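Local coordinates for phospholyase (PDB 5G4I), which is a pyridoxal-phosphate-dependent phospholyase of the class III transaminase family, probably splitting phosphoethanolamine into acetaldehyde, ammonia and phosphate, at residues K281-G284 with P288-A291; E122-A127 with I249-Q254. All coordinates share one frame; numbering follows the deposited sequence.

How the interactions relate
Interaction 2 opens first along the chain: helix 120-135, which follows strand 113-117, contributes Glu122-Ala127 and meets Ile249-Gln254 at the end of strand 247-251. It thereby closes a long loop that includes strands 140-143, 171-174 and 214-217 of the same mixed sheet. The chain then forms strand 276-279 and reaches interaction 1, where Lys281-Gly284 and Pro288-Ala291 close a short turn leading into strand 290-294. The two contacts are in series, neither enclosing nor crossing the other, yet they touch in space, with Lys281 packed on Val253 and Ala291 on Ala123. Together they tie helix, sheet and turn around one pyridoxal phosphate.

Interaction 1 of 2, residues K281-G284 with P288-A291; sequences KPMG and PIGA. With PLP (pyridoxal-5'-phosphate), chain C.
Met283 places CG between its own backbone N and carbonyl carbon (chi1 83°), runs on extended to the sulfur and then bends at the last torsion, which carries the thioether across Ile289 at about a right angle and on to Ala291. The contact belongs to the large sheet domain of a fold type I PLP enzyme: the turn from strand 276-279 into the antiparallel strand 290-294 bears the Schiff-base lysine. The sulfur of Met283 sits over the backbone of the second segment, SD lying 3.7 Å from Gly290 CA. Beyond it the methyl CE touches two apolar groups, 3.8 Å from CG2 of Ile289 and 3.9 Å from CB of Ala291. The other branch of Ile289 goes to the turn itself, with CD1 packed 3.8 Å from CA of Gly284; a side chain on that glycine would run into this methyl. No hydrogen bond links the two segments, and Ile289 O is buried without a polar partner in the model. Outside them, Met283 also packs on Phe257, while Gly290 pairs through its backbone with Thr117 and so fastens the second segment to strand 113-117. Lys281 turns the other way. Its side chain passes Asn63 and Val253 of its own chain and Thr311 of the second subunit, extended until it bends at the last torsion (chi4 93°), which turns NZ toward C4A. There NZ is bonded to C4A of the cofactor at 1.4 Å, as in an internal aldimine, and makes a weak hydrogen bond to PLP O3 at 2.7 Å.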
loop_
_atom_site.group_PDB
_atom_site.type_symbol
_atom_site.label_atom_id
_atom_site.label_comp_id
_atom_site.label_asym_id
_atom_site.label_seq_id
_atom_site.Cartn_x
_atom_site.Cartn_y
_atom_site.Cartn_z
ATOM N N LYS A 281 -1.217 10.427 3.638
ATOM C CA LYS A 281 -0.534 11.607 3.031
ATOM C C LYS A 281 0.600 12.222 3.890
ATOM O O LYS A 281 1.794 11.890 3.666
ATOM C CB LYS A 281 -1.551 12.531 2.387
ATOM C CG LYS A 281 -2.104 12.014 1.041
ATOM C CD LYS A 281 -3.045 13.032 0.326
ATOM C CE LYS A 281 -3.610 12.571 -1.089
ATOM N NZ LYS A 281 -4.925 11.937 -0.798
ATOM N N PRO A 282 0.310 13.273 4.725
ATOM C CA PRO A 282 1.426 13.886 5.486
ATOM C C PRO A 282 2.298 13.033 6.367
ATOM O O PRO A 282 3.374 13.517 6.829
ATOM C CB PRO A 282 0.663 14.909 6.418
ATOM C CG PRO A 282 -0.670 14.225 6.595
ATOM C CD PRO A 282 -0.984 13.763 5.221
ATOM N N MET A 283 1.802 11.873 6.826
ATOM C CA MET A 283 2.385 11.290 8.042
ATOM C C MET A 283 3.869 10.979 8.059
ATOM O O MET A 283 4.537 11.018 9.114
ATOM C CB MET A 283 1.572 10.154 8.619
ATOM C CG MET A 283 1.724 8.904 8.117
ATOM S SD MET A 283 0.418 7.671 8.724
ATOM C CE MET A 283 0.852 7.124 10.218
ATOM N N GLY A 284 4.475 10.717 6.864
ATOM C CA GLY A 284 5.913 10.491 6.707
ATOM C C GLY A 284 6.667 11.514 5.835
ATOM O O GLY A 284 7.769 11.229 5.360
ATOM N N PRO A 288 6.143 6.316 2.221
ATOM C CA PRO A 288 4.806 5.641 2.114
ATOM C C PRO A 288 4.382 5.015 3.462
ATOM O O PRO A 288 4.972 4.016 3.852
ATOM C CB PRO A 288 5.056 4.588 0.983
ATOM C CG PRO A 288 6.371 4.999 0.279
ATOM C CD PRO A 288 7.169 5.603 1.417
ATOM N N ILE A 289 3.503 5.696 4.146
ATOM C CA ILE A 289 3.025 5.256 5.488
ATOM C C ILE A 289 1.508 5.618 5.520
ATOM O O ILE A 289 1.100 6.715 5.079
ATOM C CB ILE A 289 3.730 5.942 6.693
ATOM C CG1 ILE A 289 5.237 6.016 6.585
ATOM C CG2 ILE A 289 3.330 5.283 8.022
ATOM C CD1 ILE A 289 5.894 6.849 7.672
ATOM N N GLY A 290 0.720 4.686 6.113
ATOM C CA GLY A 290 -0.639 4.933 6.532
ATOM C C GLY A 290 -0.902 4.219 7.861
ATOM O O GLY A 290 -0.045 3.560 8.414
ATOM N N ALA A 291 -2.109 4.426 8.380
ATOM C CA ALA A 291 -2.524 3.723 9.642
ATOM C C ALA A 291 -4.022 3.661 9.797
ATOM O O ALA A 291 -4.768 4.513 9.318
ATOM C CB ALA A 291 -1.911 4.422 10.898
HETATM N N1 PLP C . -8.768 9.374 1.424
HETATM C C2 PLP C . -8.578 10.709 1.289
HETATM C C2A PLP C . -9.497 11.673 1.993
HETATM C C3 PLP C . -7.467 11.224 0.450
HETATM O O3 PLP C . -7.256 12.560 0.300
HETATM C C4 PLP C . -6.597 10.228 -0.216
HETATM C C4A PLP C . -5.464 10.644 -1.073
HETATM C C5 PLP C . -6.911 8.798 0.013
HETATM C C6 PLP C . -7.988 8.456 0.827
HETATM C C5A PLP C . -6.071 7.719 -0.633
HETATM O O4P PLP C . -4.695 7.948 -0.338
HETATM P P PLP C . -3.546 7.126 -1.112
HETATM O O1P PLP C . -3.453 7.809 -2.455
HETATM O O2P PLP C . -2.325 7.297 -0.240
HETATM O O3P PLP C . -4.082 5.716 -1.166
#

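Interaction 2 of 2, residues E122-A127 with I249-Q254; sequences EANELA and ISDEVQ. With PLP (pyridoxal-5'-phosphate), chain C; PO4 (phosphate ion), chain D.
Asn124 of the helix and Asp251 at the end of the strand form the tight, polar part of this contact. The amide donates from ND2 to OD2 of Asp251 at 3.0 Å in a fairly straight bond (158° at the hydrogen). The side chains cross at about a right angle, and the donor arrives from above the carboxylate plane, 69° out of it. Although CB of Asp251 does not point at the helix, CG lies anti to the backbone N (chi1 177°), which carries the carboxylate to Asn124 and the cofactor. His148 bonds to both side chains, its ND1 to OD2 and its carbonyl O to ND2, while Thr278 takes OD1 of Asn124. In an Asx turn, Val253 N binds OD1 of Asp251 at 3.0 Å, which helps fix the carboxylate with OD2 only 2.8 Å from PLP N1. With an alanine here, Asn124 ND2 and His148 ND1 would probably lose their shared acceptor, Val253 N its Asx-turn partner and N1 its acidic neighbour. The other end, also buried, is looser: Ala127 CB meets Ile249 CD1 at 4.0 Å. Past the strand, Val253 CG1 lies over the pyridine face, 3.4 Å from PLP C3. Gln254, which binds the cofactor, sets NE2 beside PLP O3 and also bonds to a phosphate ion, probably from the crystallisation liquor. An aspartate facing the pyridine nitrogen, with an aliphatic side chain over the ring, is characteristic of fold type I PLP enzymes.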
loop_
_atom_site.group_PDB
_atom_site.type_symbol
_atom_site.label_atom_id
_atom_site.label_comp_id
_atom_site.label_asym_id
_atom_site.label_seq_id
_atom_site.Cartn_x
_atom_site.Cartn_y
_atom_site.Cartn_z
ATOM N N GLU A 122 -4.552 1.638 1.570
ATOM C CA GLU A 122 -4.391 0.393 2.404
ATOM C C GLU A 122 -5.113 0.588 3.715
ATOM O O GLU A 122 -5.737 -0.398 4.245
ATOM C CB GLU A 122 -2.931 -0.022 2.608
ATOM C CG GLU A 122 -2.213 -0.641 1.440
ATOM C CD GLU A 122 -0.936 -1.402 1.868
ATOM O OE1 GLU A 122 -0.128 -0.904 2.750
ATOM O OE2 GLU A 122 -0.695 -2.561 1.326
ATOM N N ALA A 123 -5.034 1.784 4.296
ATOM C CA ALA A 123 -5.690 2.021 5.617
ATOM C C ALA A 123 -7.226 1.914 5.477
ATOM O O ALA A 123 -7.918 1.247 6.300
ATOM C CB ALA A 123 -5.252 3.339 6.225
ATOM N N ASN A 124 -7.822 2.607 4.519
ATOM C CA ASN A 124 -9.287 2.569 4.371
ATOM C C ASN A 124 -9.746 1.170 3.937
ATOM O O ASN A 124 -10.827 0.719 4.421
ATOM C CB ASN A 124 -9.798 3.636 3.378
ATOM C CG ASN A 124 -9.875 5.026 3.960
ATOM O OD1 ASN A 124 -10.232 5.176 5.141
ATOM N ND2 ASN A 124 -9.676 6.037 3.147
ATOM N N GLU A 125 -9.028 0.435 3.093
ATOM C CA GLU A 125 -9.365 -0.962 2.780
ATOM C C GLU A 125 -9.432 -1.762 4.040
ATOM O O GLU A 125 -10.415 -2.546 4.237
ATOM C CB GLU A 125 -8.278 -1.546 1.832
ATOM C CG GLU A 125 -8.513 -2.988 1.454
ATOM C CD GLU A 125 -9.593 -3.244 0.460
ATOM O OE1 GLU A 125 -10.182 -2.307 -0.101
ATOM O OE2 GLU A 125 -9.890 -4.465 0.207
ATOM N N LEU A 126 -8.425 -1.669 4.912
ATOM C CA LEU A 126 -8.408 -2.449 6.185
ATOM C C LEU A 126 -9.527 -2.019 7.104
ATOM O O LEU A 126 -10.182 -2.914 7.728
ATOM C CB LEU A 126 -7.024 -2.335 6.850
ATOM C CG LEU A 126 -6.869 -3.007 8.201
ATOM C CD1 LEU A 126 -7.092 -4.492 8.121
ATOM C CD2 LEU A 126 -5.440 -2.709 8.757
ATOM N N ALA A 127 -9.749 -0.723 7.257
ATOM C CA ALA A 127 -10.867 -0.289 8.130
ATOM C C ALA A 127 -12.199 -0.845 7.669
ATOM O O ALA A 127 -13.020 -1.258 8.545
ATOM C CB ALA A 127 -10.901 1.231 8.263
ATOM N N ILE A 249 -16.181 5.607 10.731
ATOM C CA ILE A 249 -14.783 5.738 10.313
ATOM C C ILE A 249 -14.551 7.251 9.958
ATOM O O ILE A 249 -15.163 7.763 9.014
ATOM C CB ILE A 249 -14.359 4.897 9.088
ATOM C CG1 ILE A 249 -14.650 3.373 9.283
ATOM C CG2 ILE A 249 -12.837 5.096 8.786
ATOM C CD1 ILE A 249 -14.603 2.596 7.986
ATOM N N SER A 250 -13.598 7.909 10.671
ATOM C CA SER A 250 -13.091 9.238 10.196
ATOM C C SER A 250 -11.857 9.037 9.334
ATOM O O SER A 250 -10.819 8.537 9.888
ATOM C CB SER A 250 -12.748 10.169 11.370
ATOM O OG SER A 250 -12.354 11.449 10.886
ATOM N N ASP A 251 -11.940 9.466 8.065
ATOM C CA ASP A 251 -10.788 9.437 7.128
ATOM C C ASP A 251 -10.071 10.790 7.329
ATOM O O ASP A 251 -10.601 11.826 6.967
ATOM C CB ASP A 251 -11.309 9.256 5.713
ATOM C CG ASP A 251 -10.218 9.290 4.655
ATOM O OD1 ASP A 251 -9.137 9.813 4.935
ATOM O OD2 ASP A 251 -10.511 8.869 3.494
ATOM N N GLU A 252 -8.895 10.700 7.994
ATOM C CA GLU A 252 -8.052 11.863 8.351
ATOM C C GLU A 252 -6.962 12.101 7.366
ATOM O O GLU A 252 -6.027 12.878 7.672
ATOM C CB GLU A 252 -7.504 11.704 9.763
ATOM C CG GLU A 252 -8.570 11.720 10.836
ATOM C CD GLU A 252 -9.164 13.077 11.162
ATOM O OE1 GLU A 252 -8.505 14.092 10.864
ATOM O OE2 GLU A 252 -10.272 13.081 11.742
ATOM N N VAL A 253 -7.038 11.554 6.167
ATOM C CA VAL A 253 -5.938 11.790 5.191
ATOM C C VAL A 253 -5.824 13.241 4.840
ATOM O O VAL A 253 -4.632 13.731 4.728
ATOM C CB VAL A 253 -6.108 10.867 3.919
ATOM C CG1 VAL A 253 -5.077 11.233 2.874
ATOM C CG2 VAL A 253 -6.033 9.419 4.298
ATOM N N GLN A 254 -6.901 13.975 4.692
ATOM C CA GLN A 254 -6.890 15.430 4.389
ATOM C C GLN A 254 -6.906 16.332 5.638
ATOM O O GLN A 254 -6.328 17.461 5.585
ATOM C CB GLN A 254 -8.110 15.897 3.530
ATOM C CG GLN A 254 -8.197 15.249 2.174
ATOM C CD GLN A 254 -7.173 15.803 1.182
ATOM O OE1 GLN A 254 -6.686 16.887 1.295
ATOM N NE2 GLN A 254 -6.891 15.024 0.202
HETATM N N1 PLP C . -8.768 9.374 1.424
HETATM C C2 PLP C . -8.578 10.709 1.289
HETATM C C2A PLP C . -9.497 11.673 1.993
HETATM C C3 PLP C . -7.467 11.224 0.450
HETATM O O3 PLP C . -7.256 12.560 0.300
HETATM C C4 PLP C . -6.597 10.228 -0.216
HETATM C C4A PLP C . -5.464 10.644 -1.073
HETATM C C5 PLP C . -6.911 8.798 0.013
HETATM C C6 PLP C . -7.988 8.456 0.827
HETATM C C5A PLP C . -6.071 7.719 -0.633
HETATM O O4P PLP C . -4.695 7.948 -0.338
HETATM P P PLP C . -3.546 7.126 -1.112
HETATM O O1P PLP C . -3.453 7.809 -2.455
HETATM O O2P PLP C . -2.325 7.297 -0.240
HETATM O O3P PLP C . -4.082 5.716 -1.166
HETATM P P PO4 D . -4.740 15.716 -3.520
HETATM O O1 PO4 D . -5.519 15.902 -2.354
HETATM O O2 PO4 D . -3.253 16.039 -3.396
HETATM O O3 PO4 D . -5.164 17.023 -4.182
HETATM O O4 PO4 D . -4.984 14.516 -4.398
#